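Local coordinates for protein NAD-dependent epimerase/dehydratase (Veillonella parvula, PDB 4HNH) that binds NADP in a Rossmann-type domain and probably acts as an oxidoreductase or epimerase of the NAD-dependent epimerase/dehydratase group, its substrate not being established, at residues Gly15-Lys20 and Val180-Val185; Val106-Leu111 and Ser130-Glu135; Tyr149-Leu154 and Arg203-Val208. All coordinates share one frame; numbering follows the deposited sequence.

Interaction 1 (Gly15-Lys20 and Val180-Val185); sequences GQIAQK and VSREAV. With NAP (NADP nicotinamide-adenine-dinucleotide phosphate), chain C.
The guanidinium of Arg182 lies flat beneath the side-chain amide of Gln16: the two planes are only 21° apart, and Gln16 NE2 sits over the centre of the guanidinium face, 3.4 Å from Arg182 NH2. Since both nitrogens are donors, this is a stack and not a hydrogen bond. Asn159 takes both polar ends: Gln16 OE1 accepts from its ND2 and Arg182 NH1 donates to its OD1. Arg182 reaches this place as a straight rod, extended from CG to NE (chi3 179°), its CG resting 3.7 Å from Ile17 CG1, where the two side chains cross at about a right angle. At the edge of the guanidinium, in its plane, NE donates to NAP O1N over 2.9 Å at 164°. The start of helix 16-28 grips the same pyrophosphate: Ile17 N donates to NAP O2N at 2.9 Å and Gln16 N to NAP O1A at 3.1 Å. Backbone amides of a first helix turn holding a dinucleotide pyrophosphate are the hallmark of the Rossmann fold, and Gly15, at the N-cap, has its CA 3.1 Å from NAP O5B, where a side chain would collide with the cofactor. Deeper in, Ile17 CD1 meets Val185 CG1 at 4.0 Å. Toward the outer side the contact turns ionic. Lys20, bent at its last torsion, brings NZ to within 3.1 Å of Glu183 OE2, a salt bridge in which NZ comes to the carboxylate from above its plane; the other oxygen, Glu183 OE1, accepts from the backbone N of Asp160.

Interaction 2 (Val106-Leu111 and Ser130-Glu135); sequences VSMAGL and SYVQGE. With NAP (NADP nicotinamide-adenine-dinucleotide phosphate), chain C; FMT (formic acid), chain H.
Glu135 OE1 lies 3.1 Å from Met108 N, which gives it a weak, bent hydrogen bond (132°), and the hydroxyl oxygen Ser107 OG approaches it equally closely. The second carboxylate oxygen, Glu135 OE2, accepts from a water at 2.7 Å that also donates to Val106 O and bonds to NAP O3D, linking helix 129-144, strand 102-108 and the cofactor ribose. A lysine in place of Glu135 would probably leave Met108 N and this water without their acceptor and disturb the link to the ribose. With CG between the backbone N and the carbonyl carbon (chi1 64°), Met108 SD comes to 3.7 Å from Tyr131 CE2 in an oblique Met-aromatic contact. Glu135 CG covers one face of that ring toward its rim, while Tyr131 OH reaches NAP O2D at 2.9 Å. Farther along, Leu111 CD2 presses on Val132 CG1 at 3.5 Å, a tight contact. Ser107 OG faces a formic acid, probably from the crystallisation liquor, donating to its O1 over 2.7 Å. Tyr131 at the ribose, four residues before Glu135, recalls the Tyr-x-x-x-Lys motif of the short-chain dehydrogenase/reductase fold, with a glutamate at the lysine position; a catalytic role is not established.

Interaction 3 (Tyr149-Leu154 and Arg203-Val208); sequences YTILRL and RTSIGV. With NAP (NADP nicotinamide-adenine-dinucleotide phosphate), chain C.
Ser205 is held side-on by Arg153, whose NE donates to Ser205 OG at 2.9 Å and whose NH2 donates to Ser205 O, also at 2.9 Å. Both acceptors lie close to the guanidinium plane, although NH2 meets the carbonyl oxygen from above the carbonyl plane. The bend at chi3 (-78°) folds the arginine back along its neighbour strand, laying one guanidinium face over Gly207 N; Arg153 NH1 continues into a salt bridge with Glu114. Beneath this grip, Ile151 N donates to Thr204 O and Ile206 N to Ile151 O, both nearly straight, and the ladder goes on from Arg153 N to Ile206 O (2.7 Å) and from Val208 N to Arg153 O. The sheet face bearing Leu152, Leu154 and Val208 is the closely packed, apolar one: Leu154 and Val208 lie side by side, Leu154 CD2 being 3.8 Å from Val208 CB. The other end of the contact is looser and wetter: Arg203 and Thr204 are partly exposed, and Arg203 N reaches Tyr149 O by a weak bond bent to 121°. This end is closed by Arg203 wrapping the ring: Arg203 CA stands 3.8 Å from the Tyr149 ring centroid, over its face, as a CH-pi contact, while Tyr149 CE2 lies over the guanidinium, 3.5 Å from Arg203 CZ, the two planes 65° apart. A water bonds to Tyr149 OH and weakly to Arg203 NH1; Leu147 O holds Arg203 NH2. In-register parallel pairing, with helix 182-193 against the apolar face and helix 129-144 against that of Ile151, is characteristic of the doubly wound Rossmann sheet.

All three interactions surround one NADP: interaction 1 holds its pyrophosphate, interaction 2 its nicotinamide ribose, and interaction 3 borders the nicotinamide, with Leu154 O 3.2 Å from NAP C5N. Leu154 of interaction 3 is touched by both of the others. Its CD1 packs 3.5 Å from Ile17 CD1 of interaction 1, and its CD2 lies 3.8 Å from Val185 CG1. In the sheet, strands 102-108 and 148-158 are neighbours, so interactions 2 and 3 are joined by probable hydrogen bonds, Leu154 N to Ser107 O at 2.8 Å and Ala109 N to Leu154 O at 2.9 Å. Interactions 1 and 2 do not touch; their centres are about 17 Å apart and the cofactor bridges them.

Interaction 1 (Gly15-Lys20 and Val180-Val185)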
loop_
_atom_site.group_PDB
_atom_site.type_symbol
_atom_site.label_atom_id
_atom_site.label_comp_id
_atom_site.label_asym_id
_atom_site.label_seq_id
_atom_site.Cartn_x
_atom_site.Cartn_y
_atom_site.Cartn_z
ATOM N N GLY A 15 -3.834 -8.150 4.902
ATOM C CA GLY A 15 -4.260 -6.807 5.274
ATOM C C GLY A 15 -5.570 -6.468 4.594
ATOM O O GLY A 15 -5.916 -7.049 3.563
ATOM N N GLN A 16 -6.295 -5.510 5.166
ATOM C CA GLN A 16 -7.624 -5.165 4.661
ATOM C C GLN A 16 -7.572 -4.652 3.231
ATOM O O GLN A 16 -8.311 -5.120 2.347
ATOM C CB GLN A 16 -8.284 -4.126 5.561
ATOM C CG GLN A 16 -8.826 -4.708 6.872
ATOM C CD GLN A 16 -9.946 -3.858 7.456
ATOM O OE1 GLN A 16 -11.024 -3.740 6.869
ATOM N NE2 GLN A 16 -9.690 -3.261 8.603
ATOM N N ILE A 17 -6.697 -3.688 2.995
ATOM C CA ILE A 17 -6.526 -3.185 1.630
ATOM C C ILE A 17 -5.979 -4.255 0.682
ATOM O O ILE A 17 -6.470 -4.419 -0.431
ATOM C CB ILE A 17 -5.658 -1.898 1.598
ATOM C CG1 ILE A 17 -6.458 -0.714 2.143
ATOM C CG2 ILE A 17 -5.170 -1.591 0.159
ATOM C CD1 ILE A 17 -5.624 0.539 2.344
ATOM N N ALA A 18 -4.967 -4.984 1.132
ATOM C CA ALA A 18 -4.381 -6.056 0.338
ATOM C C ALA A 18 -5.409 -7.092 -0.114
ATOM O O ALA A 18 -5.416 -7.505 -1.275
ATOM C CB ALA A 18 -3.256 -6.713 1.118
ATOM N N GLN A 19 -6.288 -7.503 0.793
ATOM C CA GLN A 19 -7.291 -8.494 0.438
ATOM C C GLN A 19 -8.287 -7.960 -0.592
ATOM O O GLN A 19 -8.631 -8.653 -1.547
ATOM C CB GLN A 19 -8.018 -9.006 1.678
ATOM C CG GLN A 19 -7.116 -9.807 2.605
ATOM C CD GLN A 19 -7.871 -10.861 3.390
ATOM O OE1 GLN A 19 -8.597 -11.680 2.821
ATOM N NE2 GLN A 19 -7.715 -10.838 4.709
ATOM N N LYS A 20 -8.751 -6.726 -0.400
ATOM C CA LYS A 20 -9.670 -6.121 -1.363
ATOM C C LYS A 20 -8.998 -5.923 -2.730
ATOM O O LYS A 20 -9.641 -6.081 -3.783
ATOM C CB LYS A 20 -10.222 -4.794 -0.821
ATOM C CG LYS A 20 -11.154 -4.956 0.370
ATOM C CD LYS A 20 -11.630 -3.582 0.850
ATOM C CE LYS A 20 -12.328 -3.644 2.196
ATOM N NZ LYS A 20 -13.670 -4.268 2.115
ATOM N N VAL A 180 -10.758 8.315 3.722
ATOM C CA VAL A 180 -10.918 7.691 2.412
ATOM C C VAL A 180 -11.297 6.226 2.627
ATOM O O VAL A 180 -10.843 5.616 3.584
ATOM C CB VAL A 180 -9.621 7.815 1.571
ATOM C CG1 VAL A 180 -8.481 7.011 2.203
ATOM C CG2 VAL A 180 -9.880 7.396 0.118
ATOM N N SER A 181 -12.147 5.671 1.770
ATOM C CA SER A 181 -12.554 4.275 1.976
ATOM C C SER A 181 -11.441 3.356 1.465
ATOM O O SER A 181 -10.685 3.714 0.568
ATOM C CB SER A 181 -13.873 3.953 1.267
ATOM O OG SER A 181 -13.677 3.901 -0.136
ATOM N N ARG A 182 -11.347 2.159 2.026
ATOM C CA ARG A 182 -10.355 1.214 1.529
ATOM C C ARG A 182 -10.655 0.828 0.072
ATOM O O ARG A 182 -9.736 0.573 -0.706
ATOM C CB ARG A 182 -10.287 -0.022 2.429
ATOM C CG ARG A 182 -9.659 0.299 3.781
ATOM C CD ARG A 182 -9.477 -0.954 4.597
ATOM N NE ARG A 182 -8.854 -0.642 5.874
ATOM C CZ ARG A 182 -9.542 -0.261 6.948
ATOM N NH1 ARG A 182 -10.864 -0.136 6.889
ATOM N NH2 ARG A 182 -8.905 0.009 8.084
ATOM N N GLU A 183 -11.933 0.823 -0.294
ATOM C CA GLU A 183 -12.331 0.487 -1.652
ATOM C C GLU A 183 -11.851 1.553 -2.631
ATOM O O GLU A 183 -11.446 1.231 -3.746
ATOM C CB GLU A 183 -13.849 0.315 -1.733
ATOM C CG GLU A 183 -14.397 -0.925 -0.983
ATOM C CD GLU A 183 -14.600 -0.724 0.527
ATOM O OE1 GLU A 183 -14.339 0.376 1.066
ATOM O OE2 GLU A 183 -15.050 -1.693 1.181
ATOM N N ALA A 184 -11.889 2.816 -2.207
ATOM C CA ALA A 184 -11.388 3.896 -3.062
ATOM C C ALA A 184 -9.874 3.799 -3.214
ATOM O O ALA A 184 -9.334 4.067 -4.295
ATOM C CB ALA A 184 -11.794 5.270 -2.512
ATOM N N VAL A 185 -9.182 3.409 -2.153
ATOM C CA VAL A 185 -7.727 3.247 -2.237
ATOM C C VAL A 185 -7.389 2.095 -3.187
ATOM O O VAL A 185 -6.455 2.187 -3.985
ATOM C CB VAL A 185 -7.100 2.977 -0.855
ATOM C CG1 VAL A 185 -5.610 2.700 -0.986
ATOM C CG2 VAL A 185 -7.308 4.182 0.062
HETATM P PA NAP C . -3.810 -3.731 7.768
HETATM O O1A NAP C . -5.154 -4.380 7.781
HETATM O O2A NAP C . -3.325 -3.764 9.185
HETATM O O5B NAP C . -2.819 -4.534 6.854
HETATM C C5B NAP C . -1.441 -4.498 7.093
HETATM C C4B NAP C . -0.884 -5.853 6.901
HETATM O O4B NAP C . 0.547 -5.798 6.896
HETATM C C3B NAP C . -1.319 -6.785 8.002
HETATM O O3B NAP C . -2.084 -7.814 7.493
HETATM C C2B NAP C . -0.027 -7.258 8.579
HETATM O O2B NAP C . 0.002 -8.643 8.870
HETATM C C1B NAP C . 0.955 -6.979 7.477
HETATM N N9A NAP C . 2.265 -6.872 8.054
HETATM C C8A NAP C . 2.817 -5.770 8.726
HETATM N N7A NAP C . 4.041 -6.094 9.145
HETATM C C5A NAP C . 4.329 -7.424 8.764
HETATM C C6A NAP C . 5.453 -8.300 8.926
HETATM N N6A NAP C . 6.597 -7.874 9.600
HETATM N N1A NAP C . 5.371 -9.543 8.430
HETATM C C2A NAP C . 4.292 -9.962 7.777
HETATM N N3A NAP C . 3.211 -9.180 7.596
HETATM C C4A NAP C . 3.199 -7.934 8.070
HETATM O O3 NAP C . -3.858 -2.221 7.292
HETATM P PN NAP C . -4.707 -1.620 6.074
HETATM O O1N NAP C . -6.088 -1.210 6.469
HETATM O O2N NAP C . -4.926 -2.552 4.928
HETATM O O5D NAP C . -3.908 -0.320 5.647
HETATM C C5D NAP C . -2.644 -0.464 5.014
HETATM C C4D NAP C . -1.530 0.247 5.808
HETATM O O4D NAP C . -1.742 1.622 5.918
HETATM C C3D NAP C . -1.302 -0.270 7.209
HETATM O O3D NAP C . 0.037 -0.212 7.471
HETATM C C2D NAP C . -2.070 0.705 8.035
HETATM O O2D NAP C . -1.610 0.740 9.336
HETATM C C1D NAP C . -1.757 1.949 7.291
HETATM N N1N NAP C . -2.736 3.054 7.454
HETATM C C2N NAP C . -3.839 2.908 8.279
HETATM C C3N NAP C . -4.759 3.945 8.414
HETATM C C7N NAP C . -5.927 3.790 9.284
HETATM O O7N NAP C . -6.809 4.617 9.270
HETATM N N7N NAP C . -6.040 2.643 10.149
HETATM C C4N NAP C . -4.547 5.154 7.665
HETATM C C5N NAP C . -3.371 5.249 6.810
HETATM C C6N NAP C . -2.513 4.202 6.727
HETATM P P2B NAP C . -0.635 -9.320 10.154
HETATM O O1X NAP C . -0.265 -8.712 11.498
HETATM O O2X NAP C . -2.153 -9.224 10.085
HETATM O O3X NAP C . -0.245 -10.791 10.225
#

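Interaction 2 (Val106-Leu111 and Ser130-Glu135)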
loop_
_atom_site.group_PDB
_atom_site.type_symbol
_atom_site.label_atom_id
_atom_site.label_comp_id
_atom_site.label_asym_id
_atom_site.label_seq_id
_atom_site.Cartn_x
_atom_site.Cartn_y
_atom_site.Cartn_z
ATOM N N VAL A 106 1.998 1.442 0.866
ATOM C CA VAL A 106 1.021 2.301 1.553
ATOM C C VAL A 106 1.545 2.801 2.901
ATOM O O VAL A 106 2.039 2.021 3.721
ATOM C CB VAL A 106 -0.356 1.608 1.714
ATOM C CG1 VAL A 106 -1.084 1.586 0.371
ATOM C CG2 VAL A 106 -0.197 0.213 2.256
ATOM N N SER A 107 1.448 4.113 3.098
ATOM C CA SER A 107 1.972 4.798 4.268
ATOM C C SER A 107 0.864 5.699 4.804
ATOM O O SER A 107 -0.234 5.750 4.239
ATOM C CB SER A 107 3.209 5.625 3.870
ATOM O OG SER A 107 3.778 6.331 4.981
ATOM N N MET A 108 1.138 6.393 5.902
ATOM C CA MET A 108 0.129 7.248 6.517
ATOM C C MET A 108 0.348 8.696 6.116
ATOM O O MET A 108 1.475 9.165 6.048
ATOM C CB MET A 108 0.201 7.137 8.034
ATOM C CG MET A 108 1.517 7.634 8.601
ATOM S SD MET A 108 1.400 7.934 10.375
ATOM C CE MET A 108 0.501 9.491 10.399
ATOM N N ALA A 109 -0.730 9.415 5.842
ATOM C CA ALA A 109 -0.593 10.831 5.521
ATOM C C ALA A 109 -0.376 11.631 6.803
ATOM O O ALA A 109 -0.709 11.159 7.893
ATOM C CB ALA A 109 -1.854 11.325 4.789
ATOM N N GLY A 110 0.183 12.830 6.672
ATOM C CA GLY A 110 0.326 13.734 7.801
ATOM C C GLY A 110 1.718 13.858 8.404
ATOM O O GLY A 110 1.965 14.783 9.188
ATOM N N LEU A 111 2.622 12.948 8.053
ATOM C CA LEU A 111 3.981 12.924 8.616
ATOM C C LEU A 111 4.764 14.198 8.364
ATOM O O LEU A 111 5.671 14.543 9.124
ATOM C CB LEU A 111 4.799 11.764 8.029
ATOM C CG LEU A 111 4.288 10.346 8.253
ATOM C CD1 LEU A 111 5.294 9.334 7.730
ATOM C CD2 LEU A 111 4.020 10.128 9.722
ATOM N N SER A 130 5.249 6.247 18.562
ATOM C CA SER A 130 6.058 5.160 18.023
ATOM C C SER A 130 5.577 4.697 16.651
ATOM O O SER A 130 6.390 4.345 15.800
ATOM C CB SER A 130 6.118 3.980 18.999
ATOM O OG SER A 130 4.833 3.413 19.185
ATOM N N TYR A 131 4.264 4.697 16.431
ATOM C CA TYR A 131 3.725 4.288 15.139
ATOM C C TYR A 131 4.107 5.313 14.087
ATOM O O TYR A 131 4.544 4.962 12.996
ATOM C CB TYR A 131 2.197 4.140 15.205
ATOM C CG TYR A 131 1.532 3.854 13.880
ATOM C CD1 TYR A 131 1.396 2.551 13.405
ATOM C CD2 TYR A 131 1.045 4.886 13.099
ATOM C CE1 TYR A 131 0.787 2.300 12.190
ATOM C CE2 TYR A 131 0.448 4.643 11.885
ATOM C CZ TYR A 131 0.308 3.351 11.440
ATOM O OH TYR A 131 -0.303 3.136 10.231
ATOM N N VAL A 132 3.933 6.587 14.424
ATOM C CA VAL A 132 4.280 7.672 13.513
ATOM C C VAL A 132 5.760 7.648 13.149
ATOM O O VAL A 132 6.128 7.749 11.975
ATOM C CB VAL A 132 3.931 9.044 14.134
ATOM C CG1 VAL A 132 4.330 10.176 13.207
ATOM C CG2 VAL A 132 2.444 9.121 14.459
ATOM N N GLN A 133 6.623 7.517 14.148
ATOM C CA GLN A 133 8.049 7.568 13.847
ATOM C C GLN A 133 8.505 6.297 13.110
ATOM O O GLN A 133 9.414 6.344 12.272
ATOM C CB GLN A 133 8.854 7.912 15.115
ATOM C CG GLN A 133 8.316 9.202 15.766
ATOM C CD GLN A 133 9.329 9.964 16.621
ATOM O OE1 GLN A 133 10.270 9.388 17.176
ATOM N NE2 GLN A 133 9.128 11.282 16.731
ATOM N N GLY A 134 7.845 5.175 13.387
ATOM C CA GLY A 134 8.058 3.965 12.597
ATOM C C GLY A 134 7.724 4.155 11.121
ATOM O O GLY A 134 8.460 3.728 10.234
ATOM N N GLU A 135 6.580 4.781 10.854
ATOM C CA GLU A 135 6.188 5.077 9.487
ATOM C C GLU A 135 7.203 5.998 8.823
ATOM O O GLU A 135 7.514 5.837 7.638
ATOM C CB GLU A 135 4.791 5.705 9.465
ATOM C CG GLU A 135 3.674 4.716 9.818
ATOM C CD GLU A 135 3.042 4.061 8.595
ATOM O OE1 GLU A 135 3.075 4.667 7.513
ATOM O OE2 GLU A 135 2.510 2.929 8.715
HETATM P PA NAP C . -3.810 -3.731 7.768
HETATM O O1A NAP C . -5.154 -4.380 7.781
HETATM O O2A NAP C . -3.325 -3.764 9.185
HETATM O O5B NAP C . -2.819 -4.534 6.854
HETATM C C5B NAP C . -1.441 -4.498 7.093
HETATM C C4B NAP C . -0.884 -5.853 6.901
HETATM O O4B NAP C . 0.547 -5.798 6.896
HETATM C C3B NAP C . -1.319 -6.785 8.002
HETATM O O3B NAP C . -2.084 -7.814 7.493
HETATM C C2B NAP C . -0.027 -7.258 8.579
HETATM O O2B NAP C . 0.002 -8.643 8.870
HETATM C C1B NAP C . 0.955 -6.979 7.477
HETATM N N9A NAP C . 2.265 -6.872 8.054
HETATM C C8A NAP C . 2.817 -5.770 8.726
HETATM N N7A NAP C . 4.041 -6.094 9.145
HETATM C C5A NAP C . 4.329 -7.424 8.764
HETATM C C6A NAP C . 5.453 -8.300 8.926
HETATM N N6A NAP C . 6.597 -7.874 9.600
HETATM N N1A NAP C . 5.371 -9.543 8.430
HETATM C C2A NAP C . 4.292 -9.962 7.777
HETATM N N3A NAP C . 3.211 -9.180 7.596
HETATM C C4A NAP C . 3.199 -7.934 8.070
HETATM O O3 NAP C . -3.858 -2.221 7.292
HETATM P PN NAP C . -4.707 -1.620 6.074
HETATM O O1N NAP C . -6.088 -1.210 6.469
HETATM O O2N NAP C . -4.926 -2.552 4.928
HETATM O O5D NAP C . -3.908 -0.320 5.647
HETATM C C5D NAP C . -2.644 -0.464 5.014
HETATM C C4D NAP C . -1.530 0.247 5.808
HETATM O O4D NAP C . -1.742 1.622 5.918
HETATM C C3D NAP C . -1.302 -0.270 7.209
HETATM O O3D NAP C . 0.037 -0.212 7.471
HETATM C C2D NAP C . -2.070 0.705 8.035
HETATM O O2D NAP C . -1.610 0.740 9.336
HETATM C C1D NAP C . -1.757 1.949 7.291
HETATM N N1N NAP C . -2.736 3.054 7.454
HETATM C C2N NAP C . -3.839 2.908 8.279
HETATM C C3N NAP C . -4.759 3.945 8.414
HETATM C C7N NAP C . -5.927 3.790 9.284
HETATM O O7N NAP C . -6.809 4.617 9.270
HETATM N N7N NAP C . -6.040 2.643 10.149
HETATM C C4N NAP C . -4.547 5.154 7.665
HETATM C C5N NAP C . -3.371 5.249 6.810
HETATM C C6N NAP C . -2.513 4.202 6.727
HETATM P P2B NAP C . -0.635 -9.320 10.154
HETATM O O1X NAP C . -0.265 -8.712 11.498
HETATM O O2X NAP C . -2.153 -9.224 10.085
HETATM O O3X NAP C . -0.245 -10.791 10.225
HETATM C C FMT H . 4.658 9.339 4.463
HETATM O O1 FMT H . 5.371 8.353 4.276
HETATM O O2 FMT H . 3.538 9.285 4.970
HETATM O O HOH W 1 1.790 1.619 6.455
HETATM O O HOH W 2 5.623 4.831 5.868
#

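Interaction 3 (Tyr149-Leu154 and Arg203-Val208)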
loop_
_atom_site.group_PDB
_atom_site.type_symbol
_atom_site.label_atom_id
_atom_site.label_comp_id
_atom_site.label_asym_id
_atom_site.label_seq_id
_atom_site.Cartn_x
_atom_site.Cartn_y
_atom_site.Cartn_z
ATOM N N TYR A 149 9.669 3.409 -6.919
ATOM C CA TYR A 149 8.570 3.239 -5.979
ATOM C C TYR A 149 7.504 4.312 -6.126
ATOM O O TYR A 149 7.770 5.400 -6.637
ATOM C CB TYR A 149 9.097 3.261 -4.540
ATOM C CG TYR A 149 9.625 4.614 -4.094
ATOM C CD1 TYR A 149 8.752 5.643 -3.736
ATOM C CD2 TYR A 149 10.995 4.872 -4.048
ATOM C CE1 TYR A 149 9.236 6.891 -3.358
ATOM C CE2 TYR A 149 11.473 6.099 -3.652
ATOM C CZ TYR A 149 10.596 7.100 -3.305
ATOM O OH TYR A 149 11.078 8.329 -2.918
ATOM N N THR A 150 6.289 3.979 -5.689
ATOM C CA THR A 150 5.264 4.973 -5.451
ATOM C C THR A 150 4.797 4.770 -4.021
ATOM O O THR A 150 4.392 3.671 -3.650
ATOM C CB THR A 150 4.058 4.784 -6.367
ATOM O OG1 THR A 150 4.495 4.545 -7.710
ATOM C CG2 THR A 150 3.161 6.029 -6.321
ATOM N N ILE A 151 4.845 5.831 -3.222
ATOM C CA ILE A 151 4.327 5.784 -1.862
ATOM C C ILE A 151 2.945 6.407 -1.929
ATOM O O ILE A 151 2.775 7.456 -2.538
ATOM C CB ILE A 151 5.213 6.582 -0.891
ATOM C CG1 ILE A 151 6.572 5.879 -0.696
ATOM C CG2 ILE A 151 4.525 6.747 0.458
ATOM C CD1 ILE A 151 7.610 6.710 0.044
ATOM N N LEU A 152 1.956 5.702 -1.393
ATOM C CA LEU A 152 0.606 6.244 -1.289
ATOM C C LEU A 152 0.389 6.668 0.156
ATOM O O LEU A 152 0.387 5.840 1.056
ATOM C CB LEU A 152 -0.427 5.198 -1.709
ATOM C CG LEU A 152 -0.290 4.731 -3.158
ATOM C CD1 LEU A 152 -1.376 3.717 -3.512
ATOM C CD2 LEU A 152 -0.352 5.911 -4.113
ATOM N N ARG A 153 0.267 7.975 0.384
ATOM C CA ARG A 153 0.008 8.477 1.728
ATOM C C ARG A 153 -1.493 8.464 1.987
ATOM O O ARG A 153 -2.230 9.290 1.440
ATOM C CB ARG A 153 0.548 9.895 1.859
ATOM C CG ARG A 153 2.071 9.944 1.830
ATOM C CD ARG A 153 2.585 11.379 1.877
ATOM N NE ARG A 153 2.495 12.072 0.591
ATOM C CZ ARG A 153 1.767 13.161 0.358
ATOM N NH1 ARG A 153 1.026 13.703 1.318
ATOM N NH2 ARG A 153 1.779 13.717 -0.856
ATOM N N LEU A 154 -1.946 7.522 2.810
ATOM C CA LEU A 154 -3.370 7.351 3.030
ATOM C C LEU A 154 -3.854 8.129 4.236
ATOM O O LEU A 154 -3.225 8.116 5.308
ATOM C CB LEU A 154 -3.724 5.878 3.204
ATOM C CG LEU A 154 -3.205 4.913 2.131
ATOM C CD1 LEU A 154 -3.662 3.496 2.426
ATOM C CD2 LEU A 154 -3.592 5.366 0.716
ATOM N N ARG A 203 8.983 7.262 -8.237
ATOM C CA ARG A 203 9.657 7.708 -7.009
ATOM C C ARG A 203 9.010 8.966 -6.454
ATOM O O ARG A 203 9.688 9.948 -6.128
ATOM C CB ARG A 203 11.176 7.899 -7.202
ATOM C CG ARG A 203 11.889 6.574 -7.463
ATOM C CD ARG A 203 13.407 6.702 -7.551
ATOM N NE ARG A 203 13.981 7.322 -6.357
ATOM C CZ ARG A 203 14.534 6.654 -5.346
ATOM N NH1 ARG A 203 15.021 7.326 -4.309
ATOM N NH2 ARG A 203 14.601 5.325 -5.371
ATOM N N THR A 204 7.684 8.936 -6.380
ATOM C CA THR A 204 6.918 10.032 -5.804
ATOM C C THR A 204 6.073 9.552 -4.622
ATOM O O THR A 204 5.808 8.350 -4.458
ATOM C CB THR A 204 6.003 10.680 -6.842
ATOM O OG1 THR A 204 5.131 9.689 -7.381
ATOM C CG2 THR A 204 6.821 11.273 -7.980
ATOM N N SER A 205 5.661 10.513 -3.801
ATOM C CA SER A 205 4.820 10.220 -2.650
ATOM C C SER A 205 3.513 10.982 -2.786
ATOM O O SER A 205 3.485 12.206 -2.635
ATOM C CB SER A 205 5.514 10.624 -1.360
ATOM O OG SER A 205 4.684 10.353 -0.240
ATOM N N ILE A 206 2.449 10.239 -3.052
ATOM C CA ILE A 206 1.160 10.796 -3.446
ATOM C C ILE A 206 0.096 10.514 -2.392
ATOM O O ILE A 206 -0.049 9.381 -1.937
ATOM C CB ILE A 206 0.711 10.142 -4.779
ATOM C CG1 ILE A 206 1.802 10.318 -5.843
ATOM C CG2 ILE A 206 -0.646 10.703 -5.246
ATOM C CD1 ILE A 206 2.310 11.734 -5.957
ATOM N N GLY A 207 -0.674 11.532 -2.020
ATOM C CA GLY A 207 -1.756 11.311 -1.073
ATOM C C GLY A 207 -3.003 10.752 -1.742
ATOM O O GLY A 207 -3.221 10.957 -2.933
ATOM N N VAL A 208 -3.815 10.033 -0.981
ATOM C CA VAL A 208 -5.069 9.498 -1.517
ATOM C C VAL A 208 -6.152 9.833 -0.510
ATOM O O VAL A 208 -6.066 9.440 0.653
ATOM C CB VAL A 208 -5.016 7.958 -1.724
ATOM C CG1 VAL A 208 -6.297 7.465 -2.386
ATOM C CG2 VAL A 208 -3.807 7.551 -2.563
HETATM P PA NAP C . -3.810 -3.731 7.768
HETATM O O1A NAP C . -5.154 -4.380 7.781
HETATM O O2A NAP C . -3.325 -3.764 9.185
HETATM O O5B NAP C . -2.819 -4.534 6.854
HETATM C C5B NAP C . -1.441 -4.498 7.093
HETATM C C4B NAP C . -0.884 -5.853 6.901
HETATM O O4B NAP C . 0.547 -5.798 6.896
HETATM C C3B NAP C . -1.319 -6.785 8.002
HETATM O O3B NAP C . -2.084 -7.814 7.493
HETATM C C2B NAP C . -0.027 -7.258 8.579
HETATM O O2B NAP C . 0.002 -8.643 8.870
HETATM C C1B NAP C . 0.955 -6.979 7.477
HETATM N N9A NAP C . 2.265 -6.872 8.054
HETATM C C8A NAP C . 2.817 -5.770 8.726
HETATM N N7A NAP C . 4.041 -6.094 9.145
HETATM C C5A NAP C . 4.329 -7.424 8.764
HETATM C C6A NAP C . 5.453 -8.300 8.926
HETATM N N6A NAP C . 6.597 -7.874 9.600
HETATM N N1A NAP C . 5.371 -9.543 8.430
HETATM C C2A NAP C . 4.292 -9.962 7.777
HETATM N N3A NAP C . 3.211 -9.180 7.596
HETATM C C4A NAP C . 3.199 -7.934 8.070
HETATM O O3 NAP C . -3.858 -2.221 7.292
HETATM P PN NAP C . -4.707 -1.620 6.074
HETATM O O1N NAP C . -6.088 -1.210 6.469
HETATM O O2N NAP C . -4.926 -2.552 4.928
HETATM O O5D NAP C . -3.908 -0.320 5.647
HETATM C C5D NAP C . -2.644 -0.464 5.014
HETATM C C4D NAP C . -1.530 0.247 5.808
HETATM O O4D NAP C . -1.742 1.622 5.918
HETATM C C3D NAP C . -1.302 -0.270 7.209
HETATM O O3D NAP C . 0.037 -0.212 7.471
HETATM C C2D NAP C . -2.070 0.705 8.035
HETATM O O2D NAP C . -1.610 0.740 9.336
HETATM C C1D NAP C . -1.757 1.949 7.291
HETATM N N1N NAP C . -2.736 3.054 7.454
HETATM C C2N NAP C . -3.839 2.908 8.279
HETATM C C3N NAP C . -4.759 3.945 8.414
HETATM C C7N NAP C . -5.927 3.790 9.284
HETATM O O7N NAP C . -6.809 4.617 9.270
HETATM N N7N NAP C . -6.040 2.643 10.149
HETATM C C4N NAP C . -4.547 5.154 7.665
HETATM C C5N NAP C . -3.371 5.249 6.810
HETATM C C6N NAP C . -2.513 4.202 6.727
HETATM P P2B NAP C . -0.635 -9.320 10.154
HETATM O O1X NAP C . -0.265 -8.712 11.498
HETATM O O2X NAP C . -2.153 -9.224 10.085
HETATM O O3X NAP C . -0.245 -10.791 10.225
HETATM O O HOH W 3 13.333 9.673 -3.481
#